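Local coordinates for fructose transport system repressor FruR (Pseudomonas putida, PDB 3O74), which probably binds specific DNA sequences as a dual regulator of transcription, with fructose 1-phosphate as its preferred effector, at residues 205-217 against 222-234. Residues are numbered along the deposited sequence; the frame is centred on the assembly and turned at random.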
ATOM      1  N   ASP B 205      16.266  23.029  13.286  1.00 81.80           N
ATOM      2  CA  ASP B 205      16.200  24.348  12.663  1.00 81.06           C
ATOM      3  C   ASP B 205      16.766  24.426  11.243  1.00 79.17           C
ATOM      4  O   ASP B 205      16.745  25.490  10.623  1.00 79.78           O
ATOM      5  CB  ASP B 205      16.860  25.393  13.565  1.00 84.19           C
ATOM      6  CG  ASP B 205      16.143  25.545  14.892  1.00 86.84           C
ATOM      7  OD1 ASP B 205      16.768  25.293  15.942  1.00 90.67           O
ATOM      8  OD2 ASP B 205      14.946  25.904  14.882  1.00 84.76           O
ATOM      9  N   SER B 206      17.272  23.309  10.733  1.00 75.07           N
ATOM     10  CA  SER B 206      17.741  23.264   9.355  1.00 73.85           C
ATOM     11  C   SER B 206      16.926  22.242   8.567  1.00 71.62           C
ATOM     12  O   SER B 206      17.400  21.141   8.287  1.00 68.00           O
ATOM     13  CB  SER B 206      19.230  22.925   9.300  1.00 76.80           C
ATOM     14  OG  SER B 206      19.797  23.349   8.069  1.00 80.83           O
ATOM     15  N   ARG B 207      15.699  22.624   8.213  1.00 73.33           N
ATOM     16  CA  ARG B 207      14.746  21.719   7.568  1.00 71.37           C
ATOM     17  C   ARG B 207      13.630  22.472   6.845  1.00 71.01           C
ATOM     18  O   ARG B 207      12.522  21.958   6.704  1.00 71.52           O
ATOM     19  CB  ARG B 207      14.129  20.774   8.606  1.00 69.98           C
ATOM     20  CG  ARG B 207      14.868  19.455   8.769  1.00 70.63           C
ATOM     21  CD  ARG B 207      15.154  19.125  10.230  1.00 70.58           C
ATOM     22  NE  ARG B 207      13.956  18.775  10.991  1.00 68.28           N
ATOM     23  CZ  ARG B 207      13.967  18.035  12.095  1.00 67.51           C
ATOM     24  NH1 ARG B 207      15.112  17.553  12.561  1.00 68.36           N
ATOM     25  NH2 ARG B 207      12.835  17.766  12.732  1.00 64.87           N
ATOM     26  N   GLN B 208      13.926  23.682   6.379  1.00 73.98           N
ATOM     27  CA  GLN B 208      12.889  24.579   5.867  1.00 74.92           C
ATOM     28  C   GLN B 208      12.980  24.902   4.369  1.00 71.99           C
ATOM     29  O   GLN B 208      12.978  26.072   3.978  1.00 75.14           O
ATOM     30  CB  GLN B 208      12.875  25.870   6.692  1.00 79.12           C
ATOM     31  CG  GLN B 208      14.263  26.401   7.021  1.00 83.69           C
ATOM     32  CD  GLN B 208      14.310  27.140   8.347  1.00 86.57           C
ATOM     33  OE1 GLN B 208      14.779  28.275   8.422  1.00 87.83           O
ATOM     34  NE2 GLN B 208      13.821  26.496   9.401  1.00 85.94           N
ATOM     35  N   LEU B 209      13.047  23.865   3.537  1.00 63.45           N
ATOM     36  CA  LEU B 209      13.037  24.046   2.085  1.00 55.28           C
ATOM     37  C   LEU B 209      11.631  24.052   1.483  1.00 46.85           C
ATOM     38  O   LEU B 209      10.665  23.641   2.125  1.00 46.81           O
ATOM     39  CB  LEU B 209      13.895  22.982   1.385  1.00 56.61           C
ATOM     40  CG  LEU B 209      14.020  21.566   1.959  1.00 55.21           C
ATOM     41  CD1 LEU B 209      12.723  21.059   2.561  1.00 53.30           C
ATOM     42  CD2 LEU B 209      14.532  20.608   0.889  1.00 55.07           C
ATOM     43  N   GLN B 210      11.533  24.534   0.246  1.00 45.25           N
ATOM     44  CA  GLN B 210      10.312  24.413  -0.546  1.00 41.89           C
ATOM     45  C   GLN B 210      10.251  23.009  -1.138  1.00 36.34           C
ATOM     46  O   GLN B 210      11.154  22.613  -1.876  1.00 36.63           O
ATOM     47  CB  GLN B 210      10.312  25.436  -1.681  1.00 43.83           C
ATOM     48  CG  GLN B 210      10.347  26.883  -1.225  1.00 55.52           C
ATOM     49  CD  GLN B 210       8.963  27.461  -1.025  1.00 60.35           C
ATOM     50  OE1 GLN B 210       8.454  27.513   0.094  1.00 63.17           O
ATOM     51  NE2 GLN B 210       8.345  27.904  -2.113  1.00 61.67           N
ATOM     52  N   LEU B 211       9.189  22.266  -0.833  1.00 32.36           N
ATOM     53  CA  LEU B 211       9.088  20.870  -1.258  1.00 32.12           C
ATOM     54  C   LEU B 211       7.939  20.595  -2.218  1.00 33.51           C
ATOM     55  O   LEU B 211       6.826  21.085  -2.035  1.00 35.25           O
ATOM     56  CB  LEU B 211       8.944  19.943  -0.050  1.00 31.87           C
ATOM     57  CG  LEU B 211      10.176  19.655   0.798  1.00 40.94           C
ATOM     58  CD1 LEU B 211       9.804  18.707   1.923  1.00 41.77           C
ATOM     59  CD2 LEU B 211      11.284  19.065  -0.057  1.00 47.22           C
ATOM     60  N   GLY B 212       8.220  19.776  -3.226  1.00 27.91           N
ATOM     61  CA  GLY B 212       7.207  19.327  -4.158  1.00 25.97           C
ATOM     62  C   GLY B 212       7.476  17.888  -4.555  1.00 30.38           C
ATOM     63  O   GLY B 212       8.633  17.485  -4.698  1.00 29.03           O
ATOM     64  N   THR B 213       6.413  17.112  -4.740  1.00 25.78           N
ATOM     65  CA  THR B 213       6.563  15.690  -5.025  1.00 25.61           C
ATOM     66  C   THR B 213       5.457  15.160  -5.930  1.00 30.23           C
ATOM     67  O   THR B 213       4.380  15.749  -6.029  1.00 28.59           O
ATOM     68  CB  THR B 213       6.565  14.856  -3.727  1.00 23.07           C
ATOM     69  OG1 THR B 213       6.898  13.495  -4.027  1.00 22.47           O
ATOM     70  CG2 THR B 213       5.196  14.903  -3.054  1.00 24.30           C
ATOM     71  N   PHE B 214       5.744  14.051  -6.603  1.00 32.75           N
ATOM     72  CA  PHE B 214       4.711  13.278  -7.272  1.00 29.38           C
ATOM     73  C   PHE B 214       4.090  12.338  -6.256  1.00 30.53           C
ATOM     74  O   PHE B 214       4.758  11.887  -5.325  1.00 24.68           O
ATOM     75  CB  PHE B 214       5.296  12.488  -8.439  1.00 25.56           C
ATOM     76  CG  PHE B 214       5.486  13.303  -9.683  1.00 31.33           C
ATOM     77  CD1 PHE B 214       6.443  14.302  -9.736  1.00 35.87           C
ATOM     78  CD2 PHE B 214       4.709  13.062 -10.806  1.00 29.41           C
ATOM     79  CE1 PHE B 214       6.618  15.053 -10.888  1.00 37.53           C
ATOM     80  CE2 PHE B 214       4.879  13.804 -11.954  1.00 35.24           C
ATOM     81  CZ  PHE B 214       5.833  14.802 -11.997  1.00 37.79           C
ATOM     82  N   GLY B 215       2.813  12.033  -6.438  1.00 29.12           N
ATOM     83  CA  GLY B 215       2.096  11.250  -5.454  1.00 29.25           C
ATOM     84  C   GLY B 215       1.722  12.136  -4.284  1.00 38.20           C
ATOM     85  O   GLY B 215       2.074  13.314  -4.242  1.00 41.39           O
ATOM     86  N   ASP B 216       1.004  11.570  -3.326  1.00 40.39           N
ATOM     87  CA  ASP B 216       0.526  12.348  -2.202  1.00 39.80           C
ATOM     88  C   ASP B 216       0.319  11.426  -1.018  1.00 45.09           C
ATOM     89  O   ASP B 216       0.349  10.202  -1.155  1.00 52.33           O
ATOM     90  CB  ASP B 216      -0.783  13.052  -2.561  1.00 42.79           C
ATOM     91  CG  ASP B 216      -1.171  14.116  -1.552  1.00 48.16           C
ATOM     92  OD1 ASP B 216      -0.359  14.413  -0.648  1.00 41.83           O
ATOM     93  OD2 ASP B 216      -2.289  14.660  -1.666  1.00 50.67           O
ATOM     94  N   ASN B 217       0.110  12.018   0.147  1.00 37.33           N
ATOM     95  CA  ASN B 217      -0.051  11.250   1.359  1.00 34.47           C
ATOM     96  C   ASN B 217      -0.826  12.068   2.375  1.00 32.16           C
ATOM     97  O   ASN B 217      -0.549  13.251   2.578  1.00 29.16           O
ATOM     98  CB  ASN B 217       1.315  10.854   1.912  1.00 40.88           C
ATOM     99  CG  ASN B 217       1.242   9.683   2.861  1.00 42.59           C
ATOM    100  OD1 ASN B 217       0.896   9.839   4.031  1.00 43.10           O
ATOM    101  ND2 ASN B 217       1.567   8.496   2.360  1.00 47.78           N
ATOM    102  N   PHE B 222      -0.671  17.278   7.904  1.00 41.32           N
ATOM    103  CA  PHE B 222      -0.316  17.548   9.294  1.00 40.35           C
ATOM    104  C   PHE B 222       1.139  17.982   9.461  1.00 43.18           C
ATOM    105  O   PHE B 222       1.560  18.355  10.559  1.00 43.21           O
ATOM    106  CB  PHE B 222      -0.578  16.314  10.157  1.00 38.45           C
ATOM    107  CG  PHE B 222      -2.012  15.870  10.165  1.00 40.82           C
ATOM    108  CD1 PHE B 222      -2.871  16.283  11.170  1.00 45.25           C
ATOM    109  CD2 PHE B 222      -2.499  15.036   9.174  1.00 41.50           C
ATOM    110  CE1 PHE B 222      -4.194  15.874  11.185  1.00 46.29           C
ATOM    111  CE2 PHE B 222      -3.819  14.625   9.182  1.00 45.50           C
ATOM    112  CZ  PHE B 222      -4.667  15.047  10.190  1.00 47.09           C
ATOM    113  N   LEU B 223       1.908  17.907   8.380  1.00 42.07           N
ATOM    114  CA  LEU B 223       3.297  18.353   8.398  1.00 42.50           C
ATOM    115  C   LEU B 223       3.380  19.862   8.566  1.00 43.56           C
ATOM    116  O   LEU B 223       2.665  20.602   7.891  1.00 50.03           O
ATOM    117  CB  LEU B 223       4.016  17.963   7.105  1.00 45.37           C
ATOM    118  CG  LEU B 223       4.729  16.617   7.031  1.00 47.28           C
ATOM    119  CD1 LEU B 223       5.674  16.622   5.843  1.00 48.56           C
ATOM    120  CD2 LEU B 223       5.490  16.346   8.314  1.00 45.25           C
ATOM    121  N   PRO B 224       4.258  20.325   9.467  1.00 47.21           N
ATOM    122  CA  PRO B 224       4.546  21.757   9.586  1.00 48.40           C
ATOM    123  C   PRO B 224       5.194  22.249   8.298  1.00 46.75           C
ATOM    124  O   PRO B 224       4.943  23.366   7.847  1.00 47.24           O
ATOM    125  CB  PRO B 224       5.555  21.819  10.736  1.00 49.74           C
ATOM    126  CG  PRO B 224       5.358  20.553  11.493  1.00 48.14           C
ATOM    127  CD  PRO B 224       4.986  19.531  10.470  1.00 44.52           C
ATOM    128  N   LEU B 225       6.031  21.396   7.717  1.00 45.56           N
ATOM    129  CA  LEU B 225       6.646  21.659   6.428  1.00 44.71           C
ATOM    130  C   LEU B 225       5.659  21.341   5.314  1.00 47.49           C
ATOM    131  O   LEU B 225       5.339  20.175   5.080  1.00 45.54           O
ATOM    132  CB  LEU B 225       7.905  20.808   6.275  1.00 48.16           C
ATOM    133  CG  LEU B 225       8.662  20.907   4.952  1.00 52.20           C
ATOM    134  CD1 LEU B 225       8.862  22.361   4.562  1.00 56.98           C
ATOM    135  CD2 LEU B 225       9.995  20.184   5.055  1.00 52.21           C
ATOM    136  N   PRO B 226       5.165  22.380   4.625  1.00 44.33           N
ATOM    137  CA  PRO B 226       4.170  22.189   3.565  1.00 43.54           C
ATOM    138  C   PRO B 226       4.783  21.566   2.314  1.00 43.73           C
ATOM    139  O   PRO B 226       5.867  21.965   1.891  1.00 40.01           O
ATOM    140  CB  PRO B 226       3.698  23.615   3.269  1.00 45.01           C
ATOM    141  CG  PRO B 226       4.849  24.480   3.653  1.00 44.00           C
ATOM    142  CD  PRO B 226       5.504  23.800   4.821  1.00 44.52           C
ATOM    143  N   VAL B 227       4.084  20.599   1.730  1.00 38.03           N
ATOM    144  CA  VAL B 227       4.567  19.926   0.532  1.00 35.35           C
ATOM    145  C   VAL B 227       3.515  19.950  -0.578  1.00 32.65           C
ATOM    146  O   VAL B 227       2.397  19.472  -0.393  1.00 33.90           O
ATOM    147  CB  VAL B 227       4.936  18.457   0.841  1.00 29.22           C
ATOM    148  CG1 VAL B 227       5.396  17.741  -0.420  1.00 29.77           C
ATOM    149  CG2 VAL B 227       6.008  18.386   1.919  1.00 29.03           C
ATOM    150  N   ASN B 228       3.870  20.510  -1.730  1.00 30.15           N
ATOM    151  CA  ASN B 228       3.000  20.449  -2.898  1.00 35.82           C
ATOM    152  C   ASN B 228       3.078  19.073  -3.550  1.00 34.67           C
ATOM    153  O   ASN B 228       4.161  18.515  -3.707  1.00 35.45           O
ATOM    154  CB  ASN B 228       3.371  21.532  -3.906  1.00 34.85           C
ATOM    155  CG  ASN B 228       2.906  22.910  -3.477  1.00 38.84           C
ATOM    156  OD1 ASN B 228       2.246  23.068  -2.450  1.00 35.65           O
ATOM    157  ND2 ASN B 228       3.240  23.913  -4.270  1.00 35.03           N
ATOM    158  N   ALA B 229       1.928  18.530  -3.933  1.00 32.37           N
ATOM    159  CA  ALA B 229       1.873  17.169  -4.453  1.00 31.78           C
ATOM    160  C   ALA B 229       1.021  17.042  -5.714  1.00 35.17           C
ATOM    161  O   ALA B 229      -0.043  17.645  -5.821  1.00 37.62           O
ATOM    162  CB  ALA B 229       1.376  16.214  -3.377  1.00 28.90           C
HETATM  163  N   MSE B 230       1.503  16.243  -6.664  1.00 33.18           N
HETATM  164  CA  MSE B 230       0.766  15.945  -7.888  1.00 28.70           C
HETATM  165  C   MSE B 230       0.286  14.496  -7.848  1.00 30.30           C
HETATM  166  O   MSE B 230       1.063  13.582  -8.111  1.00 26.66           O
HETATM  167  CB  MSE B 230       1.665  16.149  -9.105  1.00 29.34           C
HETATM  168  CG  MSE B 230       1.864  17.597  -9.515  1.00 36.64           C
HETATM  169 SE   MSE B 230       0.299  18.299 -10.431  0.41 27.35          SE
HETATM  170  CE  MSE B 230       1.040  20.003 -10.998  1.00 52.86           C
ATOM    171  N   ALA B 231      -0.989  14.290  -7.522  1.00 33.21           N
ATOM    172  CA  ALA B 231      -1.535  12.944  -7.351  1.00 29.88           C
ATOM    173  C   ALA B 231      -2.194  12.387  -8.619  1.00 28.34           C
ATOM    174  O   ALA B 231      -2.794  13.127  -9.391  1.00 30.49           O
ATOM    175  CB  ALA B 231      -2.516  12.920  -6.188  1.00 32.18           C
ATOM    176  N   GLN B 232      -2.082  11.076  -8.815  1.00 31.25           N
ATOM    177  CA  GLN B 232      -2.745  10.402  -9.925  1.00 29.72           C
ATOM    178  C   GLN B 232      -4.245  10.348  -9.697  1.00 30.52           C
ATOM    179  O   GLN B 232      -4.700  10.237  -8.561  1.00 31.01           O
ATOM    180  CB  GLN B 232      -2.239   8.964 -10.066  1.00 33.36           C
ATOM    181  CG  GLN B 232      -0.756   8.807 -10.353  1.00 41.56           C
ATOM    182  CD  GLN B 232      -0.370   7.351 -10.583  1.00 45.17           C
ATOM    183  OE1 GLN B 232      -1.122   6.588 -11.188  1.00 49.34           O
ATOM    184  NE2 GLN B 232       0.806   6.966 -10.102  1.00 45.89           N
ATOM    185  N   GLN B 233      -5.012  10.410 -10.781  1.00 26.38           N
ATOM    186  CA  GLN B 233      -6.429  10.084 -10.713  1.00 29.12           C
ATOM    187  C   GLN B 233      -6.557   8.574 -10.903  1.00 28.81           C
ATOM    188  O   GLN B 233      -6.839   8.097 -12.003  1.00 24.34           O
ATOM    189  CB  GLN B 233      -7.223  10.847 -11.779  1.00 28.34           C
ATOM    190  CG  GLN B 233      -7.101  12.367 -11.675  1.00 33.88           C
ATOM    191  CD  GLN B 233      -8.054  13.116 -12.595  1.00 41.07           C
ATOM    192  OE1 GLN B 233      -9.247  13.228 -12.316  1.00 51.26           O
ATOM    193  NE2 GLN B 233      -7.522  13.644 -13.691  1.00 33.81           N
ATOM    194  N   HIS B 234      -6.332   7.829  -9.821  1.00 25.27           N
ATOM    195  CA  HIS B 234      -6.244   6.371  -9.881  1.00 24.92           C
ATOM    196  C   HIS B 234      -7.505   5.721 -10.436  1.00 26.13           C
ATOM    197  O   HIS B 234      -7.436   4.742 -11.181  1.00 27.78           O
ATOM    198  CB  HIS B 234      -5.951   5.791  -8.494  1.00 26.57           C
ATOM    199  CG  HIS B 234      -4.837   6.479  -7.766  1.00 33.13           C
ATOM    200  ND1 HIS B 234      -3.516   6.102  -7.897  1.00 33.39           N
ATOM    201  CD2 HIS B 234      -4.851   7.509  -6.891  1.00 30.29           C
ATOM    202  CE1 HIS B 234      -2.766   6.877  -7.137  1.00 29.80           C
ATOM    203  NE2 HIS B 234      -3.547   7.740  -6.515  1.00 29.92           N
TER
HETATM  204  O   HOH W   1       7.927  23.597   1.731  1.00 43.11           O
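Strands 210-214 and 227-231 run parallel, and four backbone bonds alternate between them: Asn228 N to Leu211 O, Thr213 N to Asn228 O, Met230 N to Thr213 O, and Gly215 N to Met230 O. The Thr213 N to Asn228 O bond is the shortest at 2.8 Å. Met230 O accepts from Gly215 N at 2.9 Å and also from Arg263. Where the strands begin, one water spans the gap, donating to Leu209 O and to Pro226 O and accepting from Leu211 N. The pair lies inside the sheet of a periplasmic-binding-protein-like LacI-family domain, strand 183-186 flanking 210-214 and strand 257-266 flanking 227-231. Apolar packing gathers on the face bearing Leu211, Thr213, Val227 and Ala229. Leu225 crosses Leu211 at about a right angle; its CG, anti to the backbone N (chi1 178°), carries both methyls to the other segment, CD2 a tight 3.5 Å from Leu211 CD1 and CD1 3.3 Å from Leu209 O. Val227 CG2 meets that same Leu211 CD1 at 3.8 Å. Among polar neighbours, Ala229 CB lies 3.1 Å from Gly215 O, a buried carbonyl oxygen without a hydrogen-bond partner in the model. The same methyl touches Asp216 OD1 at 3.7 Å, a carboxylate oxygen that also forms a salt bridge with Arg268.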